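Local coordinates for protein ACDH-11, isoform b (Caenorhabditis elegans, PDB 4Y9J) that belongs to the acyl-CoA dehydrogenase family of flavoproteins and binds flavin-adenine dinucleotide and the ligand UCC in neighbouring pockets, at residues Asn319-Leu333 with Leu432-Trp445. Numbering follows the deposited sequence.
With UCC (S-{(3S,5R,9R)-1-[(2R,3S,4R,5R)-5-(6-amino-9H-purin-9-yl)-4-hydroxy-3-(phosphonooxy)tetrahydrofuran-2-yl]-3,5,9-trihydroxy-8,8-dimethyl-3,5-dioxido-10,14-dioxo-2,4,6-trioxa-11,15-diaza-3lambda~5~,5lambda~5~-diphosphaheptadecan-17-yl} undecanethioate), chain F.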
ATOM      1  N   ASN B 319     -16.650  10.214 -26.084  1.00 31.06           N
ATOM      2  CA  ASN B 319     -15.271   9.698 -26.091  1.00 29.95           C
ATOM      3  C   ASN B 319     -14.389  10.630 -26.937  1.00 31.72           C
ATOM      4  O   ASN B 319     -13.259  10.882 -26.581  1.00 30.44           O
ATOM      5  CB  ASN B 319     -15.228   8.277 -26.630  1.00 30.67           C
ATOM      6  CG  ASN B 319     -13.885   7.645 -26.472  1.00 33.11           C
ATOM      7  OD1 ASN B 319     -13.516   7.167 -25.401  1.00 36.21           O
ATOM      8  ND2 ASN B 319     -13.113   7.662 -27.553  1.00 32.14           N
ATOM      9  N   ALA B 320     -14.911  11.157 -28.031  1.00 30.67           N
ATOM     10  CA  ALA B 320     -14.163  12.109 -28.813  1.00 31.77           C
ATOM     11  C   ALA B 320     -13.866  13.396 -28.065  1.00 32.16           C
ATOM     12  O   ALA B 320     -12.806  14.004 -28.220  1.00 31.02           O
ATOM     13  CB  ALA B 320     -14.886  12.398 -30.127  1.00 34.58           C
ATOM     14  N   VAL B 321     -14.864  13.838 -27.298  1.00 32.11           N
ATOM     15  CA  VAL B 321     -14.724  14.975 -26.384  1.00 31.76           C
ATOM     16  C   VAL B 321     -13.514  14.761 -25.439  1.00 30.58           C
ATOM     17  O   VAL B 321     -12.719  15.668 -25.247  1.00 31.21           O
ATOM     18  CB  VAL B 321     -15.969  15.225 -25.560  1.00 31.93           C
ATOM     19  CG1 VAL B 321     -15.678  16.238 -24.459  1.00 32.71           C
ATOM     20  CG2 VAL B 321     -17.104  15.734 -26.406  1.00 35.64           C
ATOM     21  N   ALA B 322     -13.396  13.560 -24.904  1.00 29.91           N
ATOM     22  CA  ALA B 322     -12.333  13.198 -23.984  1.00 29.91           C
ATOM     23  C   ALA B 322     -10.977  13.195 -24.700  1.00 30.79           C
ATOM     24  O   ALA B 322     -10.042  13.783 -24.196  1.00 30.51           O
ATOM     25  CB  ALA B 322     -12.587  11.839 -23.418  1.00 30.92           C
ATOM     26  N   SER B 323     -10.905  12.598 -25.891  1.00 28.73           N
ATOM     27  CA  SER B 323      -9.681  12.605 -26.662  1.00 28.77           C
ATOM     28  C   SER B 323      -9.201  14.036 -26.882  1.00 31.65           C
ATOM     29  O   SER B 323      -8.033  14.368 -26.688  1.00 32.28           O
ATOM     30  CB  SER B 323      -9.905  11.905 -28.011  1.00 29.05           C
ATOM     31  OG  SER B 323     -10.105  10.529 -27.855  1.00 29.25           O
ATOM     32  N   LEU B 324     -10.096  14.886 -27.315  1.00 31.23           N
ATOM     33  CA  LEU B 324      -9.794  16.251 -27.644  1.00 33.76           C
ATOM     34  C   LEU B 324      -9.489  17.055 -26.389  1.00 32.34           C
ATOM     35  O   LEU B 324      -8.651  17.964 -26.436  1.00 33.09           O
ATOM     36  CB  LEU B 324     -10.939  16.885 -28.440  1.00 34.79           C
ATOM     37  CG  LEU B 324     -10.988  16.343 -29.885  1.00 39.80           C
ATOM     38  CD1 LEU B 324     -12.303  16.587 -30.541  1.00 42.74           C
ATOM     39  CD2 LEU B 324      -9.860  16.915 -30.711  1.00 43.40           C
ATOM     40  N   GLY B 325     -10.175  16.728 -25.306  1.00 31.24           N
ATOM     41  CA  GLY B 325      -9.900  17.332 -24.012  1.00 31.68           C
ATOM     42  C   GLY B 325      -8.440  17.113 -23.532  1.00 30.21           C
ATOM     43  O   GLY B 325      -7.762  18.093 -23.121  1.00 30.60           O
ATOM     44  N   TYR B 326      -7.951  15.904 -23.708  1.00 29.88           N
ATOM     45  CA  TYR B 326      -6.557  15.568 -23.347  1.00 30.69           C
ATOM     46  C   TYR B 326      -5.543  16.258 -24.267  1.00 31.52           C
ATOM     47  O   TYR B 326      -4.509  16.760 -23.796  1.00 30.25           O
ATOM     48  CB  TYR B 326      -6.333  14.066 -23.348  1.00 31.12           C
ATOM     49  CG  TYR B 326      -7.130  13.356 -22.272  1.00 30.35           C
ATOM     50  CD1 TYR B 326      -7.034  13.736 -20.967  1.00 29.29           C
ATOM     51  CD2 TYR B 326      -7.984  12.298 -22.570  1.00 29.45           C
ATOM     52  CE1 TYR B 326      -7.761  13.100 -19.974  1.00 30.40           C
ATOM     53  CE2 TYR B 326      -8.693  11.642 -21.577  1.00 29.72           C
ATOM     54  CZ  TYR B 326      -8.580  12.063 -20.282  1.00 29.23           C
ATOM     55  OH  TYR B 326      -9.315  11.531 -19.243  1.00 29.79           O
ATOM     56  N   MET B 327      -5.859  16.288 -25.560  1.00 29.72           N
ATOM     57  CA  MET B 327      -5.022  16.976 -26.543  1.00 31.91           C
ATOM     58  C   MET B 327      -4.926  18.470 -26.234  1.00 32.68           C
ATOM     59  O   MET B 327      -3.835  19.049 -26.109  1.00 32.03           O
ATOM     60  CB  MET B 327      -5.543  16.718 -27.941  1.00 34.12           C
ATOM     61  CG  MET B 327      -5.473  15.260 -28.360  1.00 35.33           C
ATOM     62  SD  MET B 327      -6.565  14.713 -29.737  1.00 42.11           S
ATOM     63  CE  MET B 327      -5.983  15.785 -30.948  1.00 46.96           C
ATOM     64  N   ARG B 328      -6.059  19.113 -26.042  1.00 31.96           N
ATOM     65  CA  ARG B 328      -6.063  20.538 -25.697  1.00 34.03           C
ATOM     66  C   ARG B 328      -5.396  20.776 -24.350  1.00 33.83           C
ATOM     67  O   ARG B 328      -4.652  21.765 -24.200  1.00 33.82           O
ATOM     68  CB  ARG B 328      -7.480  21.071 -25.693  1.00 35.32           C
ATOM     69  CG  ARG B 328      -7.671  22.487 -25.082  1.00 37.20           C
ATOM     70  CD  ARG B 328      -6.897  23.568 -25.776  1.00 37.67           C
ATOM     71  NE  ARG B 328      -7.266  23.629 -27.198  1.00 40.91           N
ATOM     72  CZ  ARG B 328      -6.453  23.831 -28.220  1.00 43.08           C
ATOM     73  NH1 ARG B 328      -5.143  23.989 -28.017  1.00 43.05           N
ATOM     74  NH2 ARG B 328      -6.953  23.887 -29.470  1.00 43.00           N
ATOM     75  N   ARG B 329      -5.665  19.936 -23.362  1.00 31.27           N
ATOM     76  CA  ARG B 329      -5.083  20.155 -22.041  1.00 32.23           C
ATOM     77  C   ARG B 329      -3.509  20.146 -22.090  1.00 31.91           C
ATOM     78  O   ARG B 329      -2.860  21.038 -21.573  1.00 32.97           O
ATOM     79  CB  ARG B 329      -5.636  19.153 -21.004  1.00 32.28           C
ATOM     80  CG  ARG B 329      -5.010  19.251 -19.627  1.00 32.32           C
ATOM     81  CD  ARG B 329      -5.231  20.631 -19.025  1.00 33.96           C
ATOM     82  NE  ARG B 329      -6.663  20.946 -18.782  1.00 34.46           N
ATOM     83  CZ  ARG B 329      -7.333  20.623 -17.672  1.00 35.01           C
ATOM     84  NH1 ARG B 329      -6.769  19.885 -16.724  1.00 33.41           N
ATOM     85  NH2 ARG B 329      -8.612  20.974 -17.552  1.00 36.75           N
ATOM     86  N   ILE B 330      -2.945  19.158 -22.741  1.00 32.41           N
ATOM     87  CA  ILE B 330      -1.509  19.052 -22.813  1.00 33.77           C
ATOM     88  C   ILE B 330      -0.929  20.217 -23.556  1.00 33.30           C
ATOM     89  O   ILE B 330       0.078  20.736 -23.142  1.00 34.16           O
ATOM     90  CB  ILE B 330      -1.029  17.658 -23.257  1.00 30.58           C
ATOM     91  CG1 ILE B 330       0.445  17.441 -22.851  1.00 33.14           C
ATOM     92  CG2 ILE B 330      -1.123  17.511 -24.753  1.00 32.29           C
ATOM     93  CD1 ILE B 330       0.650  17.432 -21.352  1.00 32.05           C
ATOM     94  N   ILE B 331      -1.574  20.703 -24.608  1.00 33.89           N
ATOM     95  CA  ILE B 331      -1.061  21.800 -25.346  1.00 34.77           C
ATOM     96  C   ILE B 331      -1.178  23.085 -24.499  1.00 36.78           C
ATOM     97  O   ILE B 331      -0.289  23.907 -24.489  1.00 37.69           O
ATOM     98  CB  ILE B 331      -1.843  21.971 -26.687  1.00 35.13           C
ATOM     99  CG1 ILE B 331      -1.627  20.795 -27.643  1.00 35.35           C
ATOM    100  CG2 ILE B 331      -1.510  23.300 -27.371  1.00 39.64           C
ATOM    101  CD1 ILE B 331      -2.529  20.910 -28.876  1.00 36.23           C
ATOM    102  N   SER B 332      -2.302  23.279 -23.824  1.00 34.18           N
ATOM    103  CA  SER B 332      -2.439  24.411 -22.920  1.00 36.51           C
ATOM    104  C   SER B 332      -1.356  24.438 -21.839  1.00 34.83           C
ATOM    105  O   SER B 332      -0.796  25.503 -21.507  1.00 37.97           O
ATOM    106  CB  SER B 332      -3.851  24.424 -22.248  1.00 37.10           C
ATOM    107  OG  SER B 332      -4.026  25.585 -21.471  1.00 39.32           O
ATOM    108  N   LEU B 333      -1.130  23.286 -21.216  1.00 34.67           N
ATOM    109  CA  LEU B 333      -0.125  23.231 -20.188  1.00 36.40           C
ATOM    110  C   LEU B 333       1.294  23.379 -20.732  1.00 35.74           C
ATOM    111  O   LEU B 333       2.081  24.163 -20.182  1.00 35.87           O
ATOM    112  CB  LEU B 333      -0.249  21.949 -19.427  1.00 34.76           C
ATOM    113  CG  LEU B 333      -1.525  21.840 -18.573  1.00 33.99           C
ATOM    114  CD1 LEU B 333      -1.646  20.442 -18.029  1.00 32.89           C
ATOM    115  CD2 LEU B 333      -1.614  22.899 -17.481  1.00 36.28           C
ATOM    116  N   LEU B 432       0.939  15.216 -14.970  1.00 26.29           N
ATOM    117  CA  LEU B 432       0.977  15.139 -16.422  1.00 28.34           C
ATOM    118  C   LEU B 432       0.828  13.773 -17.015  1.00 27.23           C
ATOM    119  O   LEU B 432       0.116  13.560 -17.997  1.00 28.08           O
ATOM    120  CB  LEU B 432       2.249  15.814 -16.937  1.00 29.59           C
ATOM    121  CG  LEU B 432       2.349  17.293 -16.533  1.00 31.03           C
ATOM    122  CD1 LEU B 432       3.731  17.884 -16.720  1.00 32.43           C
ATOM    123  CD2 LEU B 432       1.313  18.136 -17.279  1.00 35.61           C
ATOM    124  N   PRO B 433       1.540  12.743 -16.459  1.00 27.94           N
ATOM    125  CA  PRO B 433       1.339  11.417 -16.980  1.00 27.07           C
ATOM    126  C   PRO B 433      -0.037  10.875 -16.931  1.00 25.61           C
ATOM    127  O   PRO B 433      -0.394  10.084 -17.812  1.00 26.67           O
ATOM    128  CB  PRO B 433       2.260  10.500 -16.109  1.00 25.09           C
ATOM    129  CG  PRO B 433       3.301  11.435 -15.688  1.00 26.66           C
ATOM    130  CD  PRO B 433       2.588  12.768 -15.436  1.00 28.80           C
ATOM    131  N   THR B 434      -0.839  11.327 -15.983  1.00 25.08           N
ATOM    132  CA  THR B 434      -2.234  10.938 -15.981  1.00 25.51           C
ATOM    133  C   THR B 434      -2.922  11.207 -17.343  1.00 26.38           C
ATOM    134  O   THR B 434      -3.727  10.419 -17.778  1.00 26.22           O
ATOM    135  CB  THR B 434      -3.007  11.675 -14.894  1.00 28.70           C
ATOM    136  OG1 THR B 434      -2.397  11.403 -13.617  1.00 28.20           O
ATOM    137  CG2 THR B 434      -4.413  11.240 -14.892  1.00 30.21           C
ATOM    138  N   LEU B 435      -2.622  12.352 -17.929  1.00 25.68           N
ATOM    139  CA  LEU B 435      -3.185  12.736 -19.203  1.00 27.56           C
ATOM    140  C   LEU B 435      -2.859  11.705 -20.249  1.00 28.70           C
ATOM    141  O   LEU B 435      -3.746  11.357 -21.062  1.00 26.84           O
ATOM    142  CB  LEU B 435      -2.689  14.114 -19.662  1.00 26.53           C
ATOM    143  CG  LEU B 435      -3.066  15.265 -18.718  1.00 27.20           C
ATOM    144  CD1 LEU B 435      -2.300  16.481 -19.161  1.00 29.80           C
ATOM    145  CD2 LEU B 435      -4.572  15.494 -18.779  1.00 33.14           C
ATOM    146  N   LEU B 436      -1.638  11.167 -20.256  1.00 26.10           N
ATOM    147  CA  LEU B 436      -1.259  10.165 -21.264  1.00 25.21           C
ATOM    148  C   LEU B 436      -1.938   8.797 -20.992  1.00 25.79           C
ATOM    149  O   LEU B 436      -2.522   8.167 -21.907  1.00 25.05           O
ATOM    150  CB  LEU B 436       0.244   9.946 -21.277  1.00 26.35           C
ATOM    151  CG  LEU B 436       0.782   8.950 -22.262  1.00 28.86           C
ATOM    152  CD1 LEU B 436       0.620   9.401 -23.693  1.00 28.71           C
ATOM    153  CD2 LEU B 436       2.233   8.690 -21.959  1.00 32.54           C
ATOM    154  N   ARG B 437      -1.865   8.337 -19.733  1.00 24.06           N
ATOM    155  CA  ARG B 437      -2.420   7.042 -19.337  1.00 23.76           C
ATOM    156  C   ARG B 437      -3.960   7.008 -19.639  1.00 23.02           C
ATOM    157  O   ARG B 437      -4.495   6.010 -20.152  1.00 25.13           O
ATOM    158  CB  ARG B 437      -2.090   6.763 -17.872  1.00 24.81           C
ATOM    159  CG  ARG B 437      -0.560   6.538 -17.650  1.00 24.95           C
ATOM    160  CD  ARG B 437      -0.315   5.979 -16.281  1.00 26.27           C
ATOM    161  NE  ARG B 437      -0.526   6.952 -15.251  1.00 23.89           N
ATOM    162  CZ  ARG B 437      -1.609   7.127 -14.535  1.00 26.00           C
ATOM    163  NH1 ARG B 437      -2.663   6.330 -14.654  1.00 24.32           N
ATOM    164  NH2 ARG B 437      -1.585   8.076 -13.601  1.00 27.01           N
ATOM    165  N   ASP B 438      -4.637   8.072 -19.265  1.00 23.92           N
ATOM    166  CA  ASP B 438      -6.058   8.260 -19.504  1.00 26.23           C
ATOM    167  C   ASP B 438      -6.440   8.409 -21.002  1.00 26.52           C
ATOM    168  O   ASP B 438      -7.373   7.763 -21.474  1.00 28.33           O
ATOM    169  CB  ASP B 438      -6.632   9.389 -18.633  1.00 25.05           C
ATOM    170  CG  ASP B 438      -6.607   9.051 -17.067  1.00 28.48           C
ATOM    171  OD1 ASP B 438      -6.130   7.944 -16.613  1.00 28.69           O
ATOM    172  OD2 ASP B 438      -7.112   9.912 -16.240  1.00 27.90           O
ATOM    173  N   ALA B 439      -5.672   9.203 -21.745  1.00 25.66           N
ATOM    174  CA  ALA B 439      -5.895   9.375 -23.178  1.00 28.91           C
ATOM    175  C   ALA B 439      -5.802   8.024 -23.915  1.00 26.99           C
ATOM    176  O   ALA B 439      -6.487   7.821 -24.905  1.00 26.82           O
ATOM    177  CB  ALA B 439      -4.864  10.350 -23.764  1.00 30.84           C
ATOM    178  N   GLN B 440      -4.978   7.096 -23.415  1.00 24.45           N
ATOM    179  CA  GLN B 440      -4.837   5.771 -23.989  1.00 25.59           C
ATOM    180  C   GLN B 440      -6.106   4.907 -23.901  1.00 24.54           C
ATOM    181  O   GLN B 440      -6.244   3.945 -24.646  1.00 27.06           O
ATOM    182  CB  GLN B 440      -3.578   5.079 -23.427  1.00 23.78           C
ATOM    183  CG  GLN B 440      -3.340   3.650 -23.834  1.00 23.42           C
ATOM    184  CD  GLN B 440      -3.050   3.526 -25.340  1.00 25.98           C
ATOM    185  OE1 GLN B 440      -3.993   3.276 -26.157  1.00 28.70           O
ATOM    186  NE2 GLN B 440      -1.862   3.780 -25.715  1.00 22.25           N
ATOM    187  N   VAL B 441      -7.035   5.212 -22.985  1.00 25.89           N
ATOM    188  CA  VAL B 441      -8.300   4.484 -23.022  1.00 25.35           C
ATOM    189  C   VAL B 441      -9.144   4.776 -24.323  1.00 26.00           C
ATOM    190  O   VAL B 441      -9.913   3.936 -24.796  1.00 25.04           O
ATOM    191  CB  VAL B 441      -9.161   4.744 -21.776  1.00 25.14           C
ATOM    192  CG1 VAL B 441      -9.978   6.006 -21.876  1.00 25.73           C
ATOM    193  CG2 VAL B 441     -10.038   3.508 -21.543  1.00 26.93           C
ATOM    194  N   THR B 442      -8.961   5.982 -24.823  1.00 24.88           N
ATOM    195  CA  THR B 442      -9.896   6.550 -25.819  1.00 26.80           C
ATOM    196  C   THR B 442      -9.900   5.822 -27.196  1.00 30.89           C
ATOM    197  O   THR B 442     -10.955   5.739 -27.777  1.00 29.73           O
ATOM    198  CB  THR B 442      -9.826   8.075 -25.958  1.00 26.75           C
ATOM    199  OG1 THR B 442      -8.593   8.534 -26.541  1.00 28.11           O
ATOM    200  CG2 THR B 442     -10.028   8.774 -24.662  1.00 26.19           C
ATOM    201  N   PRO B 443      -8.768   5.294 -27.679  1.00 26.14           N
ATOM    202  CA  PRO B 443      -8.879   4.470 -28.904  1.00 28.37           C
ATOM    203  C   PRO B 443      -9.302   3.054 -28.688  1.00 26.94           C
ATOM    204  O   PRO B 443      -9.441   2.333 -29.707  1.00 29.83           O
ATOM    205  CB  PRO B 443      -7.437   4.504 -29.468  1.00 28.32           C
ATOM    206  CG  PRO B 443      -6.626   4.586 -28.196  1.00 27.70           C
ATOM    207  CD  PRO B 443      -7.338   5.587 -27.377  1.00 27.75           C
ATOM    208  N   ILE B 444      -9.555   2.642 -27.427  1.00 28.14           N
ATOM    209  CA  ILE B 444      -9.819   1.229 -27.103  1.00 28.07           C
ATOM    210  C   ILE B 444     -11.297   0.970 -26.808  1.00 28.24           C
ATOM    211  O   ILE B 444     -11.972   0.124 -27.475  1.00 30.69           O
ATOM    212  CB  ILE B 444      -8.904   0.727 -25.988  1.00 29.24           C
ATOM    213  CG1 ILE B 444      -7.432   0.763 -26.458  1.00 29.36           C
ATOM    214  CG2 ILE B 444      -9.271  -0.710 -25.606  1.00 31.15           C
ATOM    215  CD1 ILE B 444      -6.420   0.456 -25.347  1.00 29.74           C
ATOM    216  N   TRP B 445     -11.822   1.683 -25.844  1.00 28.50           N
ATOM    217  CA  TRP B 445     -13.192   1.424 -25.461  1.00 29.54           C
ATOM    218  C   TRP B 445     -14.205   2.117 -26.346  1.00 30.66           C
ATOM    219  O   TRP B 445     -13.856   2.998 -27.100  1.00 31.05           O
ATOM    220  CB  TRP B 445     -13.418   1.720 -23.972  1.00 27.50           C
ATOM    221  CG  TRP B 445     -13.353   3.141 -23.466  1.00 28.03           C
ATOM    222  CD1 TRP B 445     -13.277   4.328 -24.181  1.00 26.41           C
ATOM    223  CD2 TRP B 445     -13.441   3.504 -22.099  1.00 27.72           C
ATOM    224  NE1 TRP B 445     -13.225   5.357 -23.333  1.00 29.89           N
ATOM    225  CE2 TRP B 445     -13.384   4.899 -22.041  1.00 28.23           C
ATOM    226  CE3 TRP B 445     -13.582   2.751 -20.892  1.00 28.51           C
ATOM    227  CZ2 TRP B 445     -13.437   5.600 -20.807  1.00 28.47           C
ATOM    228  CZ3 TRP B 445     -13.640   3.438 -19.688  1.00 28.80           C
ATOM    229  CH2 TRP B 445     -13.514   4.847 -19.655  1.00 29.66           C
TER
HETATM  230  OA1 UCC F 702     -16.537   0.284 -23.706  1.00 45.76           O
HETATM  231  CA1 UCC F 702     -17.625   0.530 -23.055  1.00 48.78           C
HETATM  232  CA2 UCC F 702     -17.846   1.509 -21.896  1.00 47.78           C
HETATM  233  CA3 UCC F 702     -16.838   2.581 -21.627  1.00 52.51           C
HETATM  234  CA4 UCC F 702     -17.518   3.945 -21.270  1.00 53.68           C
HETATM  235  CA5 UCC F 702     -17.266   4.951 -22.401  1.00 50.35           C
HETATM  236  CA6 UCC F 702     -16.924   6.299 -21.868  1.00 48.77           C
HETATM  237  CA7 UCC F 702     -16.673   7.300 -22.984  1.00 47.43           C
HETATM  238  CA8 UCC F 702     -16.564   8.501 -22.132  1.00 49.55           C
HETATM  239  CA9 UCC F 702     -15.500   9.440 -22.321  1.00 52.31           C
HETATM  240  C10 UCC F 702     -14.563   9.517 -21.201  1.00 54.84           C
HETATM  241  C11 UCC F 702     -13.269   9.060 -21.858  1.00 57.20           C
HETATM  242  S   UCC F 702     -19.096  -0.227 -23.302  1.00 46.45           S
HETATM  243  CP1 UCC F 702     -18.900  -1.477 -24.629  1.00 49.37           C
HETATM  244  CP2 UCC F 702     -18.509  -0.931 -25.967  1.00 48.53           C
HETATM  245  NP1 UCC F 702     -18.647  -1.930 -27.047  1.00 48.66           N
HETATM  246  CP3 UCC F 702     -18.613  -1.482 -28.304  1.00 47.18           C
HETATM  247  OP1 UCC F 702     -18.354  -0.321 -28.621  1.00 43.37           O
HETATM  248  CP4 UCC F 702     -18.987  -2.472 -29.388  1.00 47.30           C
HETATM  249  CP5 UCC F 702     -17.890  -2.484 -30.462  1.00 47.06           C
HETATM  250  NP2 UCC F 702     -18.459  -3.313 -31.516  1.00 47.68           N
HETATM  251  CP6 UCC F 702     -19.298  -2.873 -32.453  1.00 48.76           C
HETATM  252  OP2 UCC F 702     -19.593  -1.695 -32.594  1.00 50.21           O
HETATM  253  CP8 UCC F 702     -19.769  -3.935 -33.426  1.00 48.73           C
HETATM  254  OP3 UCC F 702     -19.689  -3.396 -34.780  1.00 47.48           O
HETATM  255  CPB UCC F 702     -21.221  -4.342 -33.328  1.00 52.98           C
HETATM  256  CP7 UCC F 702     -22.293  -3.256 -33.148  1.00 51.17           C
HETATM  257  CP9 UCC F 702     -21.291  -4.768 -31.797  1.00 49.45           C
HETATM  258  CPA UCC F 702     -21.522  -5.761 -33.858  1.00 52.75           C
HETATM  259  O7  UCC F 702     -22.925  -6.066 -33.655  1.00 54.11           O
HETATM  260  P2  UCC F 702     -23.640  -7.214 -34.548  1.00 53.12           P
HETATM  261  O21 UCC F 702     -25.084  -7.392 -34.107  1.00 56.52           O
HETATM  262  O22 UCC F 702     -22.625  -8.361 -34.662  1.00 49.94           O
HETATM  263  O6  UCC F 702     -23.567  -6.494 -36.005  1.00 52.88           O
HETATM  264  P1  UCC F 702     -24.762  -6.035 -36.953  1.00 58.34           P
HETATM  265  O11 UCC F 702     -25.657  -7.190 -37.379  1.00 58.05           O
HETATM  266  O12 UCC F 702     -24.051  -5.231 -38.000  1.00 54.95           O
HETATM  267  O5' UCC F 702     -25.576  -5.015 -35.914  1.00 57.41           O
HETATM  268  C5' UCC F 702     -26.947  -5.301 -35.543  1.00 58.17           C
HETATM  269  C4' UCC F 702     -27.870  -4.093 -35.803  1.00 58.34           C
HETATM  270  C3' UCC F 702     -27.885  -3.710 -37.279  1.00 58.54           C
HETATM  271  O3' UCC F 702     -29.171  -3.190 -37.501  1.00 61.18           O
HETATM  272  P3  UCC F 702     -30.209  -3.885 -38.468  1.00 65.39           P
HETATM  273  O33 UCC F 702     -31.440  -3.027 -38.279  1.00 61.86           O
HETATM  274  O32 UCC F 702     -30.464  -5.236 -37.841  1.00 64.77           O
HETATM  275  O31 UCC F 702     -29.514  -3.854 -39.853  1.00 65.76           O
HETATM  276  C2' UCC F 702     -26.864  -2.591 -37.436  1.00 56.60           C
HETATM  277  O2' UCC F 702     -27.179  -1.612 -38.424  1.00 55.96           O
HETATM  278  O4' UCC F 702     -27.373  -2.939 -35.093  1.00 55.50           O
HETATM  279  C1' UCC F 702     -27.039  -1.946 -36.055  1.00 57.70           C
HETATM  280  N9  UCC F 702     -25.907  -1.137 -35.581  1.00 55.89           N
HETATM  281  C4  UCC F 702     -25.968   0.189 -35.517  1.00 54.64           C
HETATM  282  N3  UCC F 702     -26.923   1.124 -35.736  1.00 52.38           N
HETATM  283  C8  UCC F 702     -24.680  -1.588 -35.230  1.00 55.36           C
HETATM  284  N7  UCC F 702     -23.920  -0.534 -34.879  1.00 55.90           N
HETATM  285  C5  UCC F 702     -24.654   0.593 -35.022  1.00 53.88           C
HETATM  286  C6  UCC F 702     -24.465   2.046 -34.768  1.00 55.36           C
HETATM  287  N6  UCC F 702     -23.267   2.486 -34.305  1.00 55.29           N
HETATM  288  N1  UCC F 702     -25.495   2.895 -35.086  1.00 54.55           N
HETATM  289  C2  UCC F 702     -26.673   2.433 -35.552  1.00 53.38           C
HETATM  290  O   HOH W   1      -8.220  12.158 -16.881  1.00 31.81           O
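The side-chain amide of Asn319 serves two partners on 432-445. ND2 donates to the backbone O of Thr442 (2.9 Å), tilted out of the carbonyl plane. OD1 accepts a weak, bent bond (127°) from Trp445 NE1 at the indole edge. Chi1 of -172°, setting CG opposite the backbone N, carries the amide across to both. Lys403 also donates to Thr442 O, which thus has two donors. Thr442 N, whose bond to Ala439 O closes the type I turn 439-442, shares that oxygen with Thr442 OG1 (2.8 Å from it); Ser323 OG lies 2.8 Å from the same OG1. Farther along, the Tyr326 ring lies with one face over the backbone of Leu435 and Ala439, and water 1 links its OH (2.7 Å) to Asp438 OD2, to which the water donates. Asp438 is held further by Thr280 N and Gln282. Leu435 is a knob among Tyr326, Arg329, Ile330 and Leu333, its CD2 3.7 Å from Tyr326 CD1. The UCC chain passes over one indole face of Trp445, Val441 CG2 over the other, and its terminal C11 reaches Ala322 CB (3.3 Å), making the contact part of the UCC pocket wall; Trp445 and Val441 also touch flavin-adenine dinucleotide. Helix 432-439 runs roughly antiparallel (153°) to 319-333 of helix 304-338 in the acyl-CoA dehydrogenase C-terminal domain, with helices 389-419, 352-383 and 121-135 packed around the latter helix and a second subunit against 436-441.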